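Local structure of KmHsv2 (Kluyveromyces marxianus, 3VU4) at residues A[156-164]-A[188-198]; A[215-223]-A[231-239]. The protein probably binds phosphoinositides through a seven-bladed beta-propeller of the PROPPIN family, which it shares with the autophagy protein Atg18. All coordinates share one frame; numbering follows the deposited sequence.

Interaction 1 of 2, residues A[156-164]-A[188-198]; sequences FNLGQIHIT and GVLIKAHTNPI. With SO4 (sulfate ion), chain E.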
ATOM      1  N   PHE A 156      -6.633  21.608   6.143  1.00 37.00           N
ATOM      2  CA  PHE A 156      -6.382  22.897   5.494  1.00 34.87           C
ATOM      3  C   PHE A 156      -5.094  22.923   4.678  1.00 35.22           C
ATOM      4  O   PHE A 156      -5.039  23.543   3.615  1.00 34.35           O
ATOM      5  CB  PHE A 156      -6.360  24.024   6.537  1.00 32.34           C
ATOM      6  CG  PHE A 156      -7.651  24.166   7.299  1.00 32.29           C
ATOM      7  CD1 PHE A 156      -7.974  23.277   8.321  1.00 32.65           C
ATOM      8  CD2 PHE A 156      -8.563  25.167   6.970  1.00 30.74           C
ATOM      9  CE1 PHE A 156      -9.192  23.378   9.013  1.00 30.29           C
ATOM     10  CE2 PHE A 156      -9.775  25.275   7.650  1.00 31.25           C
ATOM     11  CZ  PHE A 156     -10.088  24.374   8.677  1.00 30.42           C
ATOM     12  N   ASN A 157      -4.057  22.263   5.185  1.00 36.51           N
ATOM     13  CA  ASN A 157      -2.769  22.198   4.497  1.00 37.28           C
ATOM     14  C   ASN A 157      -2.663  20.793   3.957  1.00 36.61           C
ATOM     15  O   ASN A 157      -2.328  19.870   4.702  1.00 33.26           O
ATOM     16  CB  ASN A 157      -1.614  22.437   5.467  1.00 39.46           C
ATOM     17  CG  ASN A 157      -0.269  22.502   4.761  1.00 40.41           C
ATOM     18  OD1 ASN A 157      -0.129  22.046   3.623  1.00 41.00           O
ATOM     19  ND2 ASN A 157       0.728  23.060   5.437  1.00 37.50           N
ATOM     20  N   LEU A 158      -2.948  20.633   2.667  1.00 37.05           N
ATOM     21  CA  LEU A 158      -2.934  19.312   2.046  1.00 37.35           C
ATOM     22  C   LEU A 158      -1.537  18.710   1.925  1.00 38.35           C
ATOM     23  O   LEU A 158      -1.383  17.539   1.577  1.00 39.16           O
ATOM     24  CB  LEU A 158      -3.636  19.365   0.681  1.00 36.87           C
ATOM     25  CG  LEU A 158      -5.107  19.832   0.674  1.00 36.77           C
ATOM     26  CD1 LEU A 158      -5.644  19.780  -0.739  1.00 33.27           C
ATOM     27  CD2 LEU A 158      -5.964  18.950   1.584  1.00 35.75           C
ATOM     28  N   GLY A 159      -0.520  19.505   2.235  1.00 38.71           N
ATOM     29  CA  GLY A 159       0.841  19.001   2.177  1.00 40.20           C
ATOM     30  C   GLY A 159       1.352  18.606   3.557  1.00 41.54           C
ATOM     31  O   GLY A 159       2.525  18.250   3.715  1.00 44.12           O
ATOM     32  N   GLN A 160       0.467  18.652   4.552  1.00 39.22           N
ATOM     33  CA  GLN A 160       0.819  18.327   5.929  1.00 38.98           C
ATOM     34  C   GLN A 160       0.126  17.075   6.457  1.00 38.18           C
ATOM     35  O   GLN A 160      -1.065  16.895   6.240  1.00 40.11           O
ATOM     36  CB  GLN A 160       0.471  19.517   6.827  1.00 39.05           C
ATOM     37  CG  GLN A 160       0.694  19.265   8.301  1.00 41.23           C
ATOM     38  CD  GLN A 160       0.262  20.432   9.162  1.00 43.70           C
ATOM     39  OE1 GLN A 160      -0.508  20.264  10.106  1.00 46.87           O
ATOM     40  NE2 GLN A 160       0.756  21.620   8.844  1.00 44.45           N
ATOM     41  N   ILE A 161       0.865  16.205   7.146  1.00 37.76           N
ATOM     42  CA  ILE A 161       0.262  15.003   7.707  1.00 38.37           C
ATOM     43  C   ILE A 161       0.379  14.933   9.223  1.00 39.99           C
ATOM     44  O   ILE A 161       1.261  15.541   9.825  1.00 40.58           O
ATOM     45  CB  ILE A 161       0.854  13.699   7.124  1.00 37.99           C
ATOM     46  CG1 ILE A 161       2.366  13.648   7.336  1.00 38.91           C
ATOM     47  CG2 ILE A 161       0.488  13.580   5.672  1.00 37.08           C
ATOM     48  CD1 ILE A 161       2.984  12.325   6.919  1.00 37.78           C
ATOM     49  N   HIS A 162      -0.536  14.184   9.825  1.00 41.80           N
ATOM     50  CA  HIS A 162      -0.597  13.993  11.266  1.00 43.83           C
ATOM     51  C   HIS A 162      -0.469  12.492  11.516  1.00 44.37           C
ATOM     52  O   HIS A 162      -1.126  11.696  10.850  1.00 43.51           O
ATOM     53  CB  HIS A 162      -1.949  14.480  11.808  1.00 46.66           C
ATOM     54  CG  HIS A 162      -2.190  15.945  11.613  1.00 51.16           C
ATOM     55  ND1 HIS A 162      -1.915  16.883  12.586  1.00 53.54           N
ATOM     56  CD2 HIS A 162      -2.651  16.639  10.544  1.00 52.54           C
ATOM     57  CE1 HIS A 162      -2.196  18.090  12.125  1.00 52.50           C
ATOM     58  NE2 HIS A 162      -2.644  17.970  10.888  1.00 52.29           N
ATOM     59  N   ILE A 163       0.385  12.110  12.462  1.00 44.80           N
ATOM     60  CA  ILE A 163       0.572  10.699  12.797  1.00 45.66           C
ATOM     61  C   ILE A 163       0.054  10.495  14.217  1.00 47.18           C
ATOM     62  O   ILE A 163       0.446  11.212  15.138  1.00 47.02           O
ATOM     63  CB  ILE A 163       2.067  10.293  12.759  1.00 44.59           C
ATOM     64  CG1 ILE A 163       2.645  10.567  11.371  1.00 43.59           C
ATOM     65  CG2 ILE A 163       2.221   8.812  13.135  1.00 43.20           C
ATOM     66  CD1 ILE A 163       4.133  10.311  11.279  1.00 44.74           C
ATOM     67  N   THR A 164      -0.829   9.528  14.401  1.00 48.87           N
ATOM     68  CA  THR A 164      -1.359   9.292  15.734  1.00 52.15           C
ATOM     69  C   THR A 164      -1.477   7.815  16.053  1.00 53.90           C
ATOM     70  O   THR A 164      -1.820   7.010  15.190  1.00 53.42           O
ATOM     71  CB  THR A 164      -2.741   9.978  15.921  1.00 51.95           C
ATOM     72  OG1 THR A 164      -3.244   9.680  17.227  1.00 53.51           O
ATOM     73  CG2 THR A 164      -3.737   9.496  14.887  1.00 51.37           C
ATOM     74  N   GLY A 188       0.755  12.731  19.252  1.00 66.97           N
ATOM     75  CA  GLY A 188       0.490  13.120  17.882  1.00 61.85           C
ATOM     76  C   GLY A 188       1.633  13.870  17.233  1.00 59.33           C
ATOM     77  O   GLY A 188       2.006  14.955  17.679  1.00 59.86           O
ATOM     78  N   VAL A 189       2.195  13.284  16.178  1.00 55.50           N
ATOM     79  CA  VAL A 189       3.292  13.902  15.446  1.00 50.72           C
ATOM     80  C   VAL A 189       2.727  14.588  14.216  1.00 48.93           C
ATOM     81  O   VAL A 189       1.878  14.035  13.515  1.00 49.55           O
ATOM     82  CB  VAL A 189       4.327  12.863  15.007  1.00 50.22           C
ATOM     83  CG1 VAL A 189       5.378  13.519  14.128  1.00 48.27           C
ATOM     84  CG2 VAL A 189       4.962  12.229  16.231  1.00 48.19           C
ATOM     85  N   LEU A 190       3.215  15.791  13.953  1.00 45.18           N
ATOM     86  CA  LEU A 190       2.746  16.582  12.834  1.00 43.73           C
ATOM     87  C   LEU A 190       3.900  16.880  11.887  1.00 44.28           C
ATOM     88  O   LEU A 190       4.933  17.388  12.312  1.00 44.31           O
ATOM     89  CB  LEU A 190       2.143  17.871  13.381  1.00 43.93           C
ATOM     90  CG  LEU A 190       1.628  18.968  12.464  1.00 45.84           C
ATOM     91  CD1 LEU A 190       0.783  19.932  13.289  1.00 42.67           C
ATOM     92  CD2 LEU A 190       2.803  19.686  11.793  1.00 45.88           C
ATOM     93  N   ILE A 191       3.726  16.572  10.601  1.00 42.14           N
ATOM     94  CA  ILE A 191       4.793  16.808   9.636  1.00 38.82           C
ATOM     95  C   ILE A 191       4.374  17.594   8.407  1.00 39.65           C
ATOM     96  O   ILE A 191       3.423  17.224   7.712  1.00 41.50           O
ATOM     97  CB  ILE A 191       5.395  15.489   9.118  1.00 35.58           C
ATOM     98  CG1 ILE A 191       5.683  14.547  10.276  1.00 33.01           C
ATOM     99  CG2 ILE A 191       6.682  15.778   8.358  1.00 31.69           C
ATOM    100  CD1 ILE A 191       5.942  13.121   9.844  1.00 34.04           C
ATOM    101  N   LYS A 192       5.086  18.679   8.134  1.00 38.51           N
ATOM    102  CA  LYS A 192       4.813  19.469   6.948  1.00 38.62           C
ATOM    103  C   LYS A 192       5.661  18.860   5.836  1.00 38.60           C
ATOM    104  O   LYS A 192       6.666  19.435   5.419  1.00 38.36           O
ATOM    105  CB  LYS A 192       5.211  20.915   7.168  1.00 38.67           C
ATOM    106  CG  LYS A 192       4.328  21.647   8.136  1.00 41.66           C
ATOM    107  CD  LYS A 192       4.614  23.119   8.057  1.00 44.31           C
ATOM    108  CE  LYS A 192       3.645  23.919   8.894  1.00 48.88           C
ATOM    109  NZ  LYS A 192       4.015  25.363   8.799  1.00 53.25           N
ATOM    110  N   ALA A 193       5.233  17.687   5.371  1.00 39.21           N
ATOM    111  CA  ALA A 193       5.920  16.919   4.330  1.00 38.35           C
ATOM    112  C   ALA A 193       6.118  17.602   2.977  1.00 38.17           C
ATOM    113  O   ALA A 193       7.224  17.586   2.446  1.00 39.03           O
ATOM    114  CB  ALA A 193       5.212  15.581   4.127  1.00 35.78           C
ATOM    115  N   HIS A 194       5.067  18.189   2.411  1.00 37.02           N
ATOM    116  CA  HIS A 194       5.210  18.837   1.110  1.00 35.37           C
ATOM    117  C   HIS A 194       4.532  20.187   1.012  1.00 36.39           C
ATOM    118  O   HIS A 194       3.691  20.537   1.831  1.00 37.92           O
ATOM    119  CB  HIS A 194       4.650  17.941   0.011  1.00 32.41           C
ATOM    120  CG  HIS A 194       5.311  16.603  -0.076  1.00 31.87           C
ATOM    121  ND1 HIS A 194       6.277  16.310  -1.016  1.00 31.53           N
ATOM    122  CD2 HIS A 194       5.140  15.477   0.657  1.00 31.46           C
ATOM    123  CE1 HIS A 194       6.672  15.057  -0.856  1.00 35.13           C
ATOM    124  NE2 HIS A 194       5.999  14.529   0.152  1.00 33.74           N
ATOM    125  N   THR A 195       4.912  20.932  -0.015  1.00 36.80           N
ATOM    126  CA  THR A 195       4.350  22.238  -0.294  1.00 39.02           C
ATOM    127  C   THR A 195       3.061  22.050  -1.081  1.00 41.08           C
ATOM    128  O   THR A 195       2.081  22.763  -0.885  1.00 44.22           O
ATOM    129  CB  THR A 195       5.307  23.070  -1.145  1.00 40.45           C
ATOM    130  OG1 THR A 195       6.491  23.340  -0.388  1.00 42.68           O
ATOM    131  CG2 THR A 195       4.656  24.377  -1.567  1.00 38.22           C
ATOM    132  N   ASN A 196       3.069  21.085  -1.985  1.00 42.46           N
ATOM    133  CA  ASN A 196       1.895  20.812  -2.789  1.00 43.82           C
ATOM    134  C   ASN A 196       1.073  19.722  -2.137  1.00 42.39           C
ATOM    135  O   ASN A 196       1.527  19.082  -1.191  1.00 43.09           O
ATOM    136  CB  ASN A 196       2.320  20.400  -4.190  1.00 47.62           C
ATOM    137  CG  ASN A 196       3.061  21.501  -4.900  1.00 52.52           C
ATOM    138  OD1 ASN A 196       2.555  22.621  -5.036  1.00 52.77           O
ATOM    139  ND2 ASN A 196       4.271  21.202  -5.351  1.00 56.82           N
ATOM    140  N   PRO A 197      -0.157  19.507  -2.620  1.00 40.11           N
ATOM    141  CA  PRO A 197      -1.004  18.469  -2.032  1.00 39.72           C
ATOM    142  C   PRO A 197      -0.348  17.096  -2.077  1.00 39.13           C
ATOM    143  O   PRO A 197       0.258  16.723  -3.082  1.00 40.64           O
ATOM    144  CB  PRO A 197      -2.269  18.533  -2.891  1.00 39.00           C
ATOM    145  CG  PRO A 197      -2.353  19.971  -3.240  1.00 38.62           C
ATOM    146  CD  PRO A 197      -0.917  20.317  -3.589  1.00 39.21           C
ATOM    147  N   ILE A 198      -0.476  16.343  -0.992  1.00 37.10           N
ATOM    148  CA  ILE A 198       0.089  15.009  -0.929  1.00 37.39           C
ATOM    149  C   ILE A 198      -0.661  14.028  -1.831  1.00 38.84           C
ATOM    150  O   ILE A 198      -1.901  13.977  -1.852  1.00 37.76           O
ATOM    151  CB  ILE A 198       0.074  14.476   0.518  1.00 39.57           C
ATOM    152  CG1 ILE A 198       1.258  15.072   1.292  1.00 40.86           C
ATOM    153  CG2 ILE A 198       0.111  12.946   0.528  1.00 38.54           C
ATOM    154  CD1 ILE A 198       1.253  14.740   2.758  1.00 41.93           C
TER
HETATM  155  S   SO4 E 403       6.924  19.459  -2.802  1.00 59.90           S
HETATM  156  O1  SO4 E 403       7.291  19.613  -1.381  1.00 61.71           O
HETATM  157  O2  SO4 E 403       7.415  18.154  -3.281  1.00 61.36           O
HETATM  158  O3  SO4 E 403       5.458  19.507  -2.966  1.00 62.03           O
HETATM  159  O4  SO4 E 403       7.524  20.565  -3.573  1.00 60.81           O

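Interaction 2 of 2, residues A[215-223]-A[231-239]; sequences QDGTIIRVF and VREFRRGLD. With SO4 (sulfate ion), chain E.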
ATOM      1  N   GLN A 215       1.712  15.471  -5.525  1.00 56.26           N
ATOM      2  CA  GLN A 215       1.127  15.410  -6.867  1.00 59.78           C
ATOM      3  C   GLN A 215       2.117  16.013  -7.852  1.00 61.11           C
ATOM      4  O   GLN A 215       2.539  17.169  -7.685  1.00 60.94           O
ATOM      5  CB  GLN A 215      -0.192  16.221  -6.906  1.00 61.39           C
ATOM      6  CG  GLN A 215      -1.305  15.889  -5.851  1.00 62.98           C
ATOM      7  CD  GLN A 215      -2.275  14.723  -6.228  1.00 66.39           C
ATOM      8  OE1 GLN A 215      -2.346  14.280  -7.391  1.00 67.02           O
ATOM      9  NE2 GLN A 215      -3.041  14.247  -5.232  1.00 64.48           N
ATOM     10  N   ASP A 216       2.445  15.240  -8.888  1.00 62.84           N
ATOM     11  CA  ASP A 216       3.409  15.664  -9.900  1.00 64.63           C
ATOM     12  C   ASP A 216       4.635  16.213  -9.161  1.00 64.30           C
ATOM     13  O   ASP A 216       5.095  17.316  -9.435  1.00 64.37           O
ATOM     14  CB  ASP A 216       2.789  16.752 -10.852  1.00 63.66           C
ATOM     15  N   GLY A 217       5.153  15.431  -8.216  1.00 63.56           N
ATOM     16  CA  GLY A 217       6.300  15.867  -7.438  1.00 61.95           C
ATOM     17  C   GLY A 217       7.590  15.158  -7.814  1.00 60.86           C
ATOM     18  O   GLY A 217       7.637  13.945  -8.050  1.00 60.66           O
ATOM     19  N   THR A 218       8.656  15.936  -7.851  1.00 58.52           N
ATOM     20  CA  THR A 218       9.975  15.430  -8.177  1.00 57.40           C
ATOM     21  C   THR A 218      10.634  14.767  -6.957  1.00 54.98           C
ATOM     22  O   THR A 218      11.661  14.103  -7.075  1.00 53.10           O
ATOM     23  CB  THR A 218      10.838  16.598  -8.672  1.00 58.65           C
ATOM     24  OG1 THR A 218      12.209  16.396  -8.295  1.00 62.60           O
ATOM     25  CG2 THR A 218      10.327  17.900  -8.054  1.00 58.18           C
ATOM     26  N   ILE A 219      10.005  14.917  -5.798  1.00 52.84           N
ATOM     27  CA  ILE A 219      10.558  14.403  -4.559  1.00 50.64           C
ATOM     28  C   ILE A 219       9.709  13.448  -3.747  1.00 47.51           C
ATOM     29  O   ILE A 219       8.505  13.645  -3.598  1.00 50.66           O
ATOM     30  CB  ILE A 219      10.916  15.581  -3.636  1.00 52.76           C
ATOM     31  CG1 ILE A 219      11.875  16.537  -4.342  1.00 55.56           C
ATOM     32  CG2 ILE A 219      11.544  15.086  -2.363  1.00 53.17           C
ATOM     33  CD1 ILE A 219      12.126  17.841  -3.574  1.00 58.72           C
ATOM     34  N   ILE A 220      10.360  12.399  -3.247  1.00 42.53           N
ATOM     35  CA  ILE A 220       9.729  11.418  -2.378  1.00 37.66           C
ATOM     36  C   ILE A 220      10.470  11.564  -1.031  1.00 37.69           C
ATOM     37  O   ILE A 220      11.701  11.673  -1.000  1.00 37.39           O
ATOM     38  CB  ILE A 220       9.897   9.983  -2.915  1.00 35.50           C
ATOM     39  CG1 ILE A 220       9.118   9.819  -4.222  1.00 33.69           C
ATOM     40  CG2 ILE A 220       9.390   8.977  -1.885  1.00 33.88           C
ATOM     41  CD1 ILE A 220       9.245   8.446  -4.861  1.00 26.79           C
ATOM     42  N   ARG A 221       9.728  11.604   0.075  1.00 36.04           N
ATOM     43  CA  ARG A 221      10.341  11.768   1.390  1.00 34.27           C
ATOM     44  C   ARG A 221      10.007  10.665   2.375  1.00 35.63           C
ATOM     45  O   ARG A 221       8.931  10.061   2.320  1.00 36.53           O
ATOM     46  CB  ARG A 221       9.944  13.110   2.011  1.00 30.29           C
ATOM     47  CG  ARG A 221      10.351  14.311   1.185  1.00 30.68           C
ATOM     48  CD  ARG A 221      10.197  15.622   1.947  1.00 29.94           C
ATOM     49  NE  ARG A 221      10.839  16.715   1.221  1.00 33.27           N
ATOM     50  CZ  ARG A 221      10.196  17.624   0.488  1.00 34.99           C
ATOM     51  NH1 ARG A 221       8.870  17.601   0.381  1.00 34.53           N
ATOM     52  NH2 ARG A 221      10.887  18.538  -0.180  1.00 33.17           N
ATOM     53  N   VAL A 222      10.944  10.405   3.284  1.00 34.74           N
ATOM     54  CA  VAL A 222      10.739   9.390   4.296  1.00 34.51           C
ATOM     55  C   VAL A 222      10.988  10.008   5.655  1.00 37.17           C
ATOM     56  O   VAL A 222      12.037  10.619   5.873  1.00 40.11           O
ATOM     57  CB  VAL A 222      11.694   8.206   4.110  1.00 33.32           C
ATOM     58  CG1 VAL A 222      11.341   7.116   5.103  1.00 31.55           C
ATOM     59  CG2 VAL A 222      11.614   7.679   2.691  1.00 29.11           C
ATOM     60  N   PHE A 223      10.024   9.854   6.562  1.00 38.07           N
ATOM     61  CA  PHE A 223      10.128  10.396   7.915  1.00 38.54           C
ATOM     62  C   PHE A 223       9.969   9.301   8.959  1.00 40.50           C
ATOM     63  O   PHE A 223       9.364   8.262   8.686  1.00 38.24           O
ATOM     64  CB  PHE A 223       9.034  11.445   8.196  1.00 38.22           C
ATOM     65  CG  PHE A 223       8.941  12.554   7.172  1.00 38.52           C
ATOM     66  CD1 PHE A 223       8.229  12.371   5.982  1.00 37.90           C
ATOM     67  CD2 PHE A 223       9.547  13.788   7.406  1.00 36.83           C
ATOM     68  CE1 PHE A 223       8.118  13.403   5.042  1.00 36.36           C
ATOM     69  CE2 PHE A 223       9.444  14.830   6.471  1.00 36.78           C
ATOM     70  CZ  PHE A 223       8.728  14.636   5.287  1.00 37.71           C
ATOM     71  N   VAL A 231      14.256  11.513   7.317  1.00 40.79           N
ATOM     72  CA  VAL A 231      15.311  10.518   7.288  1.00 40.44           C
ATOM     73  C   VAL A 231      15.910  10.300   5.892  1.00 39.90           C
ATOM     74  O   VAL A 231      17.105  10.053   5.761  1.00 39.62           O
ATOM     75  CB  VAL A 231      14.759   9.193   7.834  1.00 41.99           C
ATOM     76  CG1 VAL A 231      15.792   8.101   7.715  1.00 46.03           C
ATOM     77  CG2 VAL A 231      14.358   9.380   9.278  1.00 44.38           C
ATOM     78  N   ARG A 232      15.078  10.381   4.854  1.00 39.52           N
ATOM     79  CA  ARG A 232      15.538  10.188   3.478  1.00 35.84           C
ATOM     80  C   ARG A 232      14.781  11.062   2.482  1.00 35.10           C
ATOM     81  O   ARG A 232      13.633  11.458   2.713  1.00 33.39           O
ATOM     82  CB  ARG A 232      15.351   8.735   3.055  1.00 34.89           C
ATOM     83  CG  ARG A 232      16.109   7.734   3.870  1.00 38.90           C
ATOM     84  CD  ARG A 232      17.520   7.564   3.364  1.00 41.34           C
ATOM     85  NE  ARG A 232      18.231   6.583   4.173  1.00 45.27           N
ATOM     86  CZ  ARG A 232      19.233   6.879   4.992  1.00 43.79           C
ATOM     87  NH1 ARG A 232      19.645   8.134   5.107  1.00 43.82           N
ATOM     88  NH2 ARG A 232      19.814   5.925   5.695  1.00 40.44           N
ATOM     89  N   GLU A 233      15.436  11.349   1.367  1.00 32.76           N
ATOM     90  CA  GLU A 233      14.819  12.129   0.315  1.00 35.34           C
ATOM     91  C   GLU A 233      15.349  11.588  -1.013  1.00 35.25           C
ATOM     92  O   GLU A 233      16.554  11.385  -1.176  1.00 32.31           O
ATOM     93  CB  GLU A 233      15.124  13.629   0.463  1.00 34.91           C
ATOM     94  CG  GLU A 233      14.039  14.497  -0.164  1.00 41.58           C
ATOM     95  CD  GLU A 233      14.225  16.002   0.045  1.00 45.11           C
ATOM     96  OE1 GLU A 233      15.029  16.619  -0.685  1.00 47.10           O
ATOM     97  OE2 GLU A 233      13.559  16.570   0.936  1.00 46.36           O
ATOM     98  N   PHE A 234      14.432  11.324  -1.942  1.00 35.28           N
ATOM     99  CA  PHE A 234      14.794  10.809  -3.255  1.00 37.59           C
ATOM    100  C   PHE A 234      14.240  11.714  -4.351  1.00 38.48           C
ATOM    101  O   PHE A 234      13.172  12.296  -4.200  1.00 38.99           O
ATOM    102  CB  PHE A 234      14.233   9.403  -3.432  1.00 36.23           C
ATOM    103  CG  PHE A 234      14.632   8.453  -2.351  1.00 35.33           C
ATOM    104  CD1 PHE A 234      15.929   7.964  -2.280  1.00 33.59           C
ATOM    105  CD2 PHE A 234      13.705   8.037  -1.401  1.00 36.01           C
ATOM    106  CE1 PHE A 234      16.300   7.069  -1.277  1.00 33.63           C
ATOM    107  CE2 PHE A 234      14.064   7.142  -0.393  1.00 35.39           C
ATOM    108  CZ  PHE A 234      15.367   6.656  -0.335  1.00 34.29           C
ATOM    109  N   ARG A 235      14.969  11.831  -5.452  1.00 41.32           N
ATOM    110  CA  ARG A 235      14.530  12.653  -6.571  1.00 46.53           C
ATOM    111  C   ARG A 235      14.078  11.690  -7.647  1.00 48.38           C
ATOM    112  O   ARG A 235      14.773  10.728  -7.946  1.00 49.20           O
ATOM    113  CB  ARG A 235      15.687  13.495  -7.089  1.00 50.27           C
ATOM    114  CG  ARG A 235      16.442  14.206  -5.986  1.00 59.16           C
ATOM    115  CD  ARG A 235      15.848  15.555  -5.684  1.00 63.62           C
ATOM    116  NE  ARG A 235      16.514  16.588  -6.469  1.00 69.17           N
ATOM    117  CZ  ARG A 235      16.147  17.865  -6.490  1.00 72.13           C
ATOM    118  NH1 ARG A 235      15.108  18.273  -5.767  1.00 71.35           N
ATOM    119  NH2 ARG A 235      16.827  18.734  -7.229  1.00 75.19           N
ATOM    120  N   ARG A 236      12.907  11.930  -8.218  1.00 51.93           N
ATOM    121  CA  ARG A 236      12.407  11.049  -9.256  1.00 54.71           C
ATOM    122  C   ARG A 236      13.056  11.440 -10.568  1.00 57.42           C
ATOM    123  O   ARG A 236      13.174  10.635 -11.495  1.00 58.36           O
ATOM    124  CB  ARG A 236      10.884  11.154  -9.327  1.00 55.31           C
ATOM    125  CG  ARG A 236      10.201  10.416  -8.184  1.00 54.66           C
ATOM    126  CD  ARG A 236       8.763  10.854  -7.924  1.00 54.41           C
ATOM    127  NE  ARG A 236       7.851  10.760  -9.068  1.00 55.14           N
ATOM    128  CZ  ARG A 236       7.919   9.860 -10.047  1.00 54.01           C
ATOM    129  NH1 ARG A 236       8.879   8.936 -10.075  1.00 54.92           N
ATOM    130  NH2 ARG A 236       6.996   9.872 -10.993  1.00 52.66           N
ATOM    131  N   GLY A 237      13.504  12.685 -10.627  1.00 60.19           N
ATOM    132  CA  GLY A 237      14.151  13.174 -11.827  1.00 65.58           C
ATOM    133  C   GLY A 237      13.419  12.877 -13.129  1.00 68.47           C
ATOM    134  O   GLY A 237      12.367  13.458 -13.417  1.00 67.99           O
ATOM    135  N   LEU A 238      13.988  11.960 -13.909  1.00 70.79           N
ATOM    136  CA  LEU A 238      13.458  11.565 -15.214  1.00 73.30           C
ATOM    137  C   LEU A 238      11.971  11.212 -15.313  1.00 74.11           C
ATOM    138  O   LEU A 238      11.252  11.755 -16.167  1.00 73.74           O
ATOM    139  CB  LEU A 238      14.300  10.407 -15.771  1.00 74.00           C
ATOM    140  CG  LEU A 238      15.532  10.810 -16.594  1.00 75.27           C
ATOM    141  CD1 LEU A 238      15.074  11.313 -17.960  1.00 74.92           C
ATOM    142  CD2 LEU A 238      16.346  11.882 -15.858  1.00 75.06           C
ATOM    143  N   ASP A 239      11.506  10.305 -14.455  1.00 73.69           N
ATOM    144  CA  ASP A 239      10.105   9.904 -14.500  1.00 72.82           C
ATOM    145  C   ASP A 239       9.159  11.008 -14.007  1.00 72.20           C
ATOM    146  O   ASP A 239       9.059  11.286 -12.808  1.00 72.27           O
ATOM    147  CB  ASP A 239       9.890   8.619 -13.701  1.00 71.26           C
ATOM    148  CG  ASP A 239       8.656   7.879 -14.140  1.00 69.02           C
ATOM    149  OD1 ASP A 239       8.569   7.525 -15.330  1.00 69.03           O
ATOM    150  OD2 ASP A 239       7.771   7.654 -13.300  1.00 69.17           O
TER
HETATM  151  S   SO4 E 403       6.924  19.459  -2.802  1.00 59.90           S
HETATM  152  O1  SO4 E 403       7.291  19.613  -1.381  1.00 61.71           O
HETATM  153  O2  SO4 E 403       7.415  18.154  -3.281  1.00 61.36           O
HETATM  154  O3  SO4 E 403       5.458  19.507  -2.966  1.00 62.03           O
HETATM  155  O4  SO4 E 403       7.524  20.565  -3.573  1.00 60.81           O

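Interaction 1 of 2, residues A[156-164]-A[188-198]
Ile-161 and Ile-163 pair with Ile-191 and Val-189 in an antiparallel ladder, each couple joined by two backbone hydrogen bonds; Ile-161 N to Ile-191 O spans 2.8 Å and Ile-163 N to Val-189 O 2.7 Å. Past the ladder the chains stay linked through the turn 157-160. His-194 N meets Gly-159 O on a lone pair at 2.9 Å in an almost straight bond (178°), and Ile-198 N reaches Leu-158 O from above the carbonyl plane. An Asx turn, with Asn-157 OD1 accepting from Gly-159 N, ties this corner together.

Apolar packing follows the isoleucine face, where Ile-163 CD1 touches Ile-191 CD1 at 3.6 Å and the Ile-198 side chain lies at about a right angle to that of Ile-161. On the other face Leu-190 runs beside His-162, whose NE2 is hydrogen-bonded to Asn-154 ND2. Gln-160, with CG anti to its backbone N (chi1 176°) and an extended chain, lays its amide across Leu-190, OE1 standing 3.4 Å from Leu-190 CG and NE2 3.6 Å from Lys-192 CG. Shortening Gln-160 to an alanine would probably strip this cover from Leu-190 and from the Lys-192 methylenes, opening a gap beside both.

Beyond Ala-193, His-194 ND1 points in the ring plane at sulfate O2 (3.1 Å), while Thr-195 N and Asn-196 N donate to O1 and O3; His-194 NE2 is hydrogen-bonded to Thr-212 OG1. Strands 161-164 and 189-191 form the outer half of the fourth propeller blade, and the anion site, completed by Arg-221 and Ser-214, lies where the link enters the fifth.

Interaction 2 of 2, residues A[215-223]-A[231-239]
The outer hairpin of a four-stranded propeller blade brings strand 219-223 against strand 231-235, Ile-220 and Phe-234 forming a hydrogen-bonded pair at its middle. At one end sits a classic beta bulge: Val-222 O accepts from both Val-231 N (2.8 Å) and Arg-232 N (3.2 Å). At the other, Arg-236 N donates to Thr-218 O.

On the face of Ile-219, Arg-221 and Glu-233 run side by side. Arg-221 is extended from CG to NE, and its NE meets Glu-233 OE2 at 2.7 Å, a salt bridge made in the guanidinium plane but from above the carboxylate plane, the two planes being 69° apart. Glu-233 arrives with CG roughly anti to its backbone N (chi1 -153°), which also lays Glu-233 CG 3.4 Å from Ile-219 CG2. The next guanidinium nitrogen, Arg-221 NH1, donates to sulfate O1 at 3.1 Å, nearly straight at 175°; this one group thus bridges a carboxylate and the anion.

Phe-234, Arg-235, Arg-236 and Gly-237 spell the FRRG motif, the phosphoinositide-binding signature of PROPPINs, and its two arginines part company. Arg-235, bent at chi2 and chi3, stays on the Ile-219 face, where Ile-219 CD1 abuts the guanidinium edge 3.7 Å from Arg-235 NH1 and Thr-218 OG1 lies over one of its faces; a second sulfate lies close to this side chain. Arg-236 instead packs its CD 3.9 Å from Ile-220 CG1 and touches Val-243 of the following blade. Phe-234 CE2 meets Val-222 CG2 at 4.0 Å, its ring also contacting Phe-267, while Arg-232 NE bonds to Ile-269 O.

Interaction 1 comes first along the chain and closes before interaction 2 opens; their centres are about 15 Å apart. Interaction 1 joins the last two strands of the fourth blade and follows the link as far as the start of strand 198-203, the first strand of the fifth blade, whose last two strands make interaction 2. The blades meet where Ile-191 packs on Phe-223. Within the fifth blade's edge, Pro-197 O probably accepts from Gln-215 N. One sulfate is shared by the two contacts: 194-196 and Arg-221 both bond it, as does Ser-214. This site, where the link enters the fifth blade, is consistent with a pocket for a phosphoinositide phosphate group.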